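Local coordinates for protein Syntaxin1 (Monosiga brevicollis, PDB 2XHE) that probably acts as a SNAP receptor (SNARE) of the syntaxin family, which would make it part of the membrane fusion machinery, at residues F47-R52 with K109-E114; R117-G122 with T131-R136. All blocks are in the same frame, centred on the assembly; numbering follows the deposited sequence.

Contact 1 (F47-R52 with K109-E114)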
loop_
_atom_site.group_PDB
_atom_site.type_symbol
_atom_site.label_atom_id
_atom_site.label_comp_id
_atom_site.label_asym_id
_atom_site.label_seq_id
_atom_site.Cartn_x
_atom_site.Cartn_y
_atom_site.Cartn_z
ATOM N N PHE B 47 -6.558 -18.870 -23.454
ATOM C CA PHE B 47 -6.735 -17.426 -23.629
ATOM C C PHE B 47 -8.096 -17.090 -24.233
ATOM O O PHE B 47 -8.602 -15.966 -24.091
ATOM C CB PHE B 47 -5.591 -16.818 -24.432
ATOM C CG PHE B 47 -4.315 -16.735 -23.666
ATOM C CD1 PHE B 47 -4.039 -15.625 -22.879
ATOM C CD2 PHE B 47 -3.401 -17.777 -23.700
ATOM C CE1 PHE B 47 -2.866 -15.544 -22.162
ATOM C CE2 PHE B 47 -2.226 -17.702 -22.987
ATOM C CZ PHE B 47 -1.957 -16.580 -22.216
ATOM N N ASN B 48 -8.672 -18.088 -24.900
ATOM C CA ASN B 48 -10.039 -18.056 -25.383
ATOM C C ASN B 48 -11.054 -17.941 -24.246
ATOM O O ASN B 48 -11.935 -17.074 -24.269
ATOM C CB ASN B 48 -10.301 -19.350 -26.129
ATOM C CG ASN B 48 -10.721 -19.129 -27.549
ATOM O OD1 ASN B 48 -10.107 -18.349 -28.282
ATOM N ND2 ASN B 48 -11.771 -19.835 -27.962
ATOM N N ARG B 49 -10.942 -18.830 -23.258
ATOM C CA ARG B 49 -11.873 -18.823 -22.139
ATOM C C ARG B 49 -11.799 -17.501 -21.385
ATOM O O ARG B 49 -12.829 -16.946 -20.995
ATOM C CB ARG B 49 -11.606 -19.961 -21.148
ATOM C CG ARG B 49 -11.072 -21.253 -21.723
ATOM C CD ARG B 49 -11.291 -22.375 -20.719
ATOM N NE ARG B 49 -12.672 -22.830 -20.771
ATOM C CZ ARG B 49 -13.066 -23.871 -21.498
ATOM N NH1 ARG B 49 -12.161 -24.556 -22.189
ATOM N NH2 ARG B 49 -14.347 -24.237 -21.528
ATOM N N VAL B 50 -10.594 -16.990 -21.153
ATOM C CA VAL B 50 -10.521 -15.775 -20.352
ATOM C C VAL B 50 -10.998 -14.537 -21.120
ATOM O O VAL B 50 -11.646 -13.658 -20.539
ATOM C CB VAL B 50 -9.181 -15.600 -19.557
ATOM C CG1 VAL B 50 -8.953 -16.804 -18.644
ATOM C CG2 VAL B 50 -7.997 -15.397 -20.457
ATOM N N LYS B 51 -10.723 -14.488 -22.424
ATOM C CA LYS B 51 -11.391 -13.515 -23.292
ATOM C C LYS B 51 -12.909 -13.663 -23.130
ATOM O O LYS B 51 -13.606 -12.683 -22.849
ATOM C CB LYS B 51 -11.008 -13.716 -24.756
ATOM C CG LYS B 51 -10.468 -12.464 -25.442
ATOM C CD LYS B 51 -11.412 -11.291 -25.292
ATOM C CE LYS B 51 -10.730 -10.004 -25.720
ATOM N NZ LYS B 51 -11.723 -8.945 -26.071
ATOM N N ARG B 52 -13.411 -14.889 -23.295
ATOM C CA ARG B 52 -14.831 -15.174 -23.106
ATOM C C ARG B 52 -15.341 -14.658 -21.762
ATOM O O ARG B 52 -16.366 -13.965 -21.727
ATOM C CB ARG B 52 -15.127 -16.676 -23.236
ATOM C CG ARG B 52 -16.363 -17.009 -24.089
ATOM C CD ARG B 52 -17.110 -18.261 -23.625
ATOM N NE ARG B 52 -16.240 -19.375 -23.249
ATOM C CZ ARG B 52 -15.379 -19.975 -24.068
ATOM N NH1 ARG B 52 -14.637 -20.984 -23.624
ATOM N NH2 ARG B 52 -15.249 -19.561 -25.326
ATOM N N LYS B 109 -14.546 -23.077 -13.338
ATOM C CA LYS B 109 -14.367 -24.438 -12.833
ATOM C C LYS B 109 -13.470 -25.257 -13.741
ATOM O O LYS B 109 -12.582 -25.962 -13.270
ATOM C CB LYS B 109 -15.706 -25.147 -12.606
ATOM C CG LYS B 109 -16.300 -24.873 -11.227
ATOM C CD LYS B 109 -17.664 -25.518 -11.037
ATOM C CE LYS B 109 -18.290 -25.089 -9.712
ATOM N NZ LYS B 109 -19.677 -25.615 -9.545
ATOM N N GLN B 110 -13.691 -25.153 -15.047
ATOM C CA GLN B 110 -12.878 -25.887 -16.005
ATOM C C GLN B 110 -11.393 -25.539 -15.827
ATOM O O GLN B 110 -10.535 -26.424 -15.859
ATOM C CB GLN B 110 -13.364 -25.628 -17.441
ATOM C CG GLN B 110 -12.511 -26.266 -18.554
ATOM C CD GLN B 110 -12.235 -27.751 -18.331
ATOM O OE1 GLN B 110 -13.008 -28.454 -17.665
ATOM N NE2 GLN B 110 -11.122 -28.235 -18.889
ATOM N N ILE B 111 -11.094 -24.257 -15.613
ATOM C CA ILE B 111 -9.706 -23.820 -15.463
ATOM C C ILE B 111 -9.128 -24.283 -14.128
ATOM O O ILE B 111 -7.938 -24.591 -14.032
ATOM C CB ILE B 111 -9.545 -22.287 -15.598
ATOM C CG1 ILE B 111 -10.204 -21.786 -16.884
ATOM C CG2 ILE B 111 -8.073 -21.908 -15.591
ATOM C CD1 ILE B 111 -10.010 -20.294 -17.148
ATOM N N GLU B 112 -9.982 -24.337 -13.108
ATOM C CA GLU B 112 -9.583 -24.822 -11.794
ATOM C C GLU B 112 -9.088 -26.252 -11.909
ATOM O O GLU B 112 -7.929 -26.535 -11.622
ATOM C CB GLU B 112 -10.747 -24.759 -10.812
ATOM C CG GLU B 112 -10.371 -25.195 -9.410
ATOM C CD GLU B 112 -11.581 -25.551 -8.577
ATOM O OE1 GLU B 112 -12.704 -25.511 -9.133
ATOM O OE2 GLU B 112 -11.410 -25.872 -7.375
ATOM N N LYS B 113 -9.976 -27.148 -12.331
ATOM C CA LYS B 113 -9.601 -28.533 -12.596
ATOM C C LYS B 113 -8.363 -28.605 -13.490
ATOM O O LYS B 113 -7.441 -29.368 -13.222
ATOM C CB LYS B 113 -10.767 -29.303 -13.226
ATOM C CG LYS B 113 -11.960 -29.498 -12.289
ATOM C CD LYS B 113 -13.109 -30.250 -12.968
ATOM C CE LYS B 113 -14.303 -30.416 -12.024
ATOM N NZ LYS B 113 -15.479 -31.050 -12.687
ATOM N N GLU B 114 -8.345 -27.802 -14.549
ATOM C CA GLU B 114 -7.194 -27.761 -15.450
ATOM C C GLU B 114 -5.903 -27.456 -14.687
ATOM O O GLU B 114 -4.880 -28.105 -14.916
ATOM C CB GLU B 114 -7.406 -26.732 -16.571
ATOM C CG GLU B 114 -7.769 -27.326 -17.929
ATOM C CD GLU B 114 -8.028 -26.257 -18.988
ATOM O OE1 GLU B 114 -8.323 -25.103 -18.611
ATOM O OE2 GLU B 114 -7.939 -26.567 -20.199
#
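Val-50 and Ile-111 make the apolar half of this contact, between two helices that run roughly antiparallel (147° between their directions) with axes 11.4 Å apart at closest approach. Val-50 CG1 lies 3.9 Å from Ile-111 CD1, the two side chains crossing at about a right angle. Ile-111 owes this reach to its extended chain: CG1 stands beside the backbone N, and CD1 is carried on toward the neighbouring helix. Branched, buried residues suit both positions, because the third long helix, 131-171, covers the same side, with Leu-143 on Val-50 and Arg-136 on Ile-111.

The second group of contacts uses the carbon atoms of polar residues. Arg-49 CA and Ile-111 CA are the nearest such pair across the helices, 8.6 Å apart. Arg-49 CD passes 4.0 Å from Ile-111 CG1 as the side chains slide past each other in opposite directions. Beyond, the arginine chain bends at chi3 and presents the face of its guanidinium to Gln-110. Gln-110 CG sits over the centre of that face, 3.8 Å from Arg-49 CZ, while its amide is turned 53° from the guanidinium plane and forms no hydrogen bond with it. On the opposite face lies Arg-52 NH1, offset toward the rim.

The charges find their partners outside the two segments. Asp-107, one turn before Ile-111, receives salt bridges from Arg-49 NH2 and Arg-52 NE, so its carboxylate draws the two arginines together.

The pairing is that of the first two helices of the syntaxin Habc bundle. With no hydrogen bond between 47-52 and 109-114, the chemistry implies a hydrophobic seam facing the third helix, flanked by an arginine whose aliphatic part packs while its charge is probably balanced by Asp-107.

Contact 2 (R117-G122 with T131-R136); sequences RAQQEG and TDLRIR
Leu-133 packs against the turn formed by 117-122 from the first turns of helix 131-171, and its side chain makes nearly all of the contact. CB points at the opposing segment but, like CG, stays too far back to touch it. With CG anti to the backbone N (chi1 178°), the branch point is carried toward the turn. CD1 branches off to the side, 4.8 Å from Ala-118 CB and not in contact, while CD2 continues forward and does the packing: it lies 3.9 Å from Ala-118 O and 4.0 Å from Gln-119 CA, with Gly-122 CA a little farther at 4.4 Å.

The surface it meets is thus largely backbone, belonging to the short, weakly bonded helical turn that follows helix 80-116, in the connection between the second and third helices of the syntaxin Habc bundle. Ala-118 O accepts a hydrogen bond there from Gly-122 N at 2.8 Å, so it already has a donor while a methyl packs beside it. Small residues suit this surface: Ala-118 carries one methyl, and Gly-122, buried and without a side chain, brings its CA within 6.4 Å of Leu-133 CA. Leucine, wholly apolar and forked, can turn one methyl against this backbone surface. On other sides of helix 131-171, Asp-132 and Arg-134 pair with oppositely charged side chains on the chain of another protein.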
loop_
_atom_site.group_PDB
_atom_site.type_symbol
_atom_site.label_atom_id
_atom_site.label_comp_id
_atom_site.label_asym_id
_atom_site.label_seq_id
_atom_site.Cartn_x
_atom_site.Cartn_y
_atom_site.Cartn_z
ATOM N N ARG B 117 -5.066 -30.267 -11.883
ATOM C CA ARG B 117 -4.501 -31.429 -12.559
ATOM C C ARG B 117 -3.253 -31.060 -13.348
ATOM O O ARG B 117 -2.973 -31.656 -14.394
ATOM C CB ARG B 117 -5.522 -32.052 -13.516
ATOM C CG ARG B 117 -6.696 -32.768 -12.850
ATOM C CD ARG B 117 -7.455 -33.620 -13.871
ATOM N NE ARG B 117 -6.648 -34.741 -14.357
ATOM C CZ ARG B 117 -6.974 -35.518 -15.388
ATOM N NH1 ARG B 117 -8.094 -35.299 -16.064
ATOM N NH2 ARG B 117 -6.173 -36.514 -15.748
ATOM N N ALA B 118 -2.510 -30.073 -12.855
ATOM C CA ALA B 118 -1.302 -29.614 -13.534
ATOM C C ALA B 118 -0.242 -29.130 -12.550
ATOM O O ALA B 118 0.879 -28.805 -12.949
ATOM C CB ALA B 118 -1.635 -28.518 -14.535
ATOM N N GLN B 119 -0.608 -29.081 -11.269
ATOM C CA GLN B 119 0.318 -28.691 -10.211
ATOM C C GLN B 119 1.585 -29.540 -10.260
ATOM O O GLN B 119 2.664 -29.050 -10.597
ATOM C CB GLN B 119 -0.349 -28.841 -8.841
ATOM C CG GLN B 119 -1.601 -27.998 -8.636
ATOM C CD GLN B 119 -1.291 -26.540 -8.337
ATOM O OE1 GLN B 119 -0.210 -26.207 -7.839
ATOM N NE2 GLN B 119 -2.244 -25.661 -8.636
ATOM N N GLN B 120 1.438 -30.821 -9.934
ATOM C CA GLN B 120 2.568 -31.740 -9.799
ATOM C C GLN B 120 3.466 -31.759 -11.038
ATOM O O GLN B 120 4.675 -31.987 -10.944
ATOM C CB GLN B 120 2.064 -33.156 -9.485
ATOM C CG GLN B 120 0.886 -33.215 -8.502
ATOM C CD GLN B 120 -0.471 -33.027 -9.180
ATOM O OE1 GLN B 120 -1.019 -31.924 -9.208
ATOM N NE2 GLN B 120 -1.019 -34.110 -9.722
ATOM N N GLU B 121 2.867 -31.514 -12.196
ATOM C CA GLU B 121 3.590 -31.559 -13.459
ATOM C C GLU B 121 4.287 -30.232 -13.739
ATOM O O GLU B 121 5.345 -30.195 -14.368
ATOM C CB GLU B 121 2.639 -31.905 -14.615
ATOM C CG GLU B 121 2.148 -33.355 -14.639
ATOM C CD GLU B 121 1.161 -33.681 -13.523
ATOM O OE1 GLU B 121 0.531 -32.748 -12.984
ATOM O OE2 GLU B 121 1.009 -34.878 -13.189
ATOM N N GLY B 122 3.687 -29.146 -13.266
ATOM C CA GLY B 122 4.194 -27.814 -13.536
ATOM C C GLY B 122 5.139 -27.287 -12.473
ATOM O O GLY B 122 5.532 -26.121 -12.520
ATOM N N THR B 131 5.847 -20.731 -16.312
ATOM C CA THR B 131 5.143 -19.569 -16.834
ATOM C C THR B 131 3.706 -19.922 -17.258
ATOM O O THR B 131 2.782 -19.140 -17.047
ATOM C CB THR B 131 5.955 -18.886 -17.969
ATOM O OG1 THR B 131 7.335 -18.793 -17.580
ATOM C CG2 THR B 131 5.427 -17.486 -18.254
ATOM N N ASP B 132 3.519 -21.113 -17.823
ATOM C CA ASP B 132 2.186 -21.602 -18.183
ATOM C C ASP B 132 1.261 -21.578 -16.969
ATOM O O ASP B 132 0.229 -20.906 -16.971
ATOM C CB ASP B 132 2.256 -23.035 -18.728
ATOM C CG ASP B 132 3.311 -23.206 -19.810
ATOM O OD1 ASP B 132 4.506 -23.370 -19.465
ATOM O OD2 ASP B 132 2.943 -23.192 -21.008
ATOM N N LEU B 133 1.647 -22.318 -15.933
ATOM C CA LEU B 133 0.827 -22.468 -14.734
ATOM C C LEU B 133 0.721 -21.168 -13.924
ATOM O O LEU B 133 -0.325 -20.882 -13.334
ATOM C CB LEU B 133 1.339 -23.632 -13.870
ATOM C CG LEU B 133 0.614 -23.903 -12.550
ATOM C CD1 LEU B 133 -0.868 -24.095 -12.769
ATOM C CD2 LEU B 133 1.203 -25.114 -11.866
ATOM N N ARG B 134 1.794 -20.381 -13.906
ATOM C CA ARG B 134 1.766 -19.077 -13.249
ATOM C C ARG B 134 0.695 -18.169 -13.857
ATOM O O ARG B 134 -0.122 -17.592 -13.130
ATOM C CB ARG B 134 3.137 -18.406 -13.325
ATOM C CG ARG B 134 4.188 -19.009 -12.396
ATOM C CD ARG B 134 5.547 -18.360 -12.623
ATOM N NE ARG B 134 5.451 -16.905 -12.560
ATOM C CZ ARG B 134 6.201 -16.075 -13.278
ATOM N NH1 ARG B 134 7.105 -16.558 -14.121
ATOM N NH2 ARG B 134 6.036 -14.765 -13.161
ATOM N N ILE B 135 0.711 -18.052 -15.189
ATOM C CA ILE B 135 -0.275 -17.274 -15.936
ATOM C C ILE B 135 -1.688 -17.780 -15.689
ATOM O O ILE B 135 -2.596 -17.003 -15.403
ATOM C CB ILE B 135 0.018 -17.307 -17.448
ATOM C CG1 ILE B 135 1.202 -16.397 -17.775
ATOM C CG2 ILE B 135 -1.201 -16.878 -18.259
ATOM C CD1 ILE B 135 1.871 -16.710 -19.088
ATOM N N ARG B 136 -1.873 -19.088 -15.796
ATOM C CA ARG B 136 -3.179 -19.679 -15.542
ATOM C C ARG B 136 -3.706 -19.299 -14.157
ATOM O O ARG B 136 -4.877 -18.951 -14.000
ATOM C CB ARG B 136 -3.109 -21.202 -15.674
ATOM C CG ARG B 136 -2.733 -21.705 -17.062
ATOM C CD ARG B 136 -2.588 -23.224 -17.082
ATOM N NE ARG B 136 -3.151 -23.782 -18.305
ATOM C CZ ARG B 136 -4.424 -24.128 -18.447
ATOM N NH1 ARG B 136 -5.263 -23.987 -17.431
ATOM N NH2 ARG B 136 -4.856 -24.610 -19.606
#

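From the N terminus, the chain runs out along helix 44-72 and returns along helix 80-116, and contact 1 closes this long, almost wholly helical hairpin of 56 intervening residues. Only after it has closed does contact 2 open: the chain passes the end of helix 80-116, turns through 117-122, and after eight more residues begins helix 131-171. The two loops follow in series, neither enclosing nor crossing the other. Their centres lie 13 Å apart: Phe-47 CZ packs 4.0 Å from Ile-135 CG2, while Glu-114 and Arg-136 form a long, weak ion pair. Contact 1 joins helices 44-72 and 80-116, contact 2 the short helix 119-122 and helix 131-171, all at one end of the bundle.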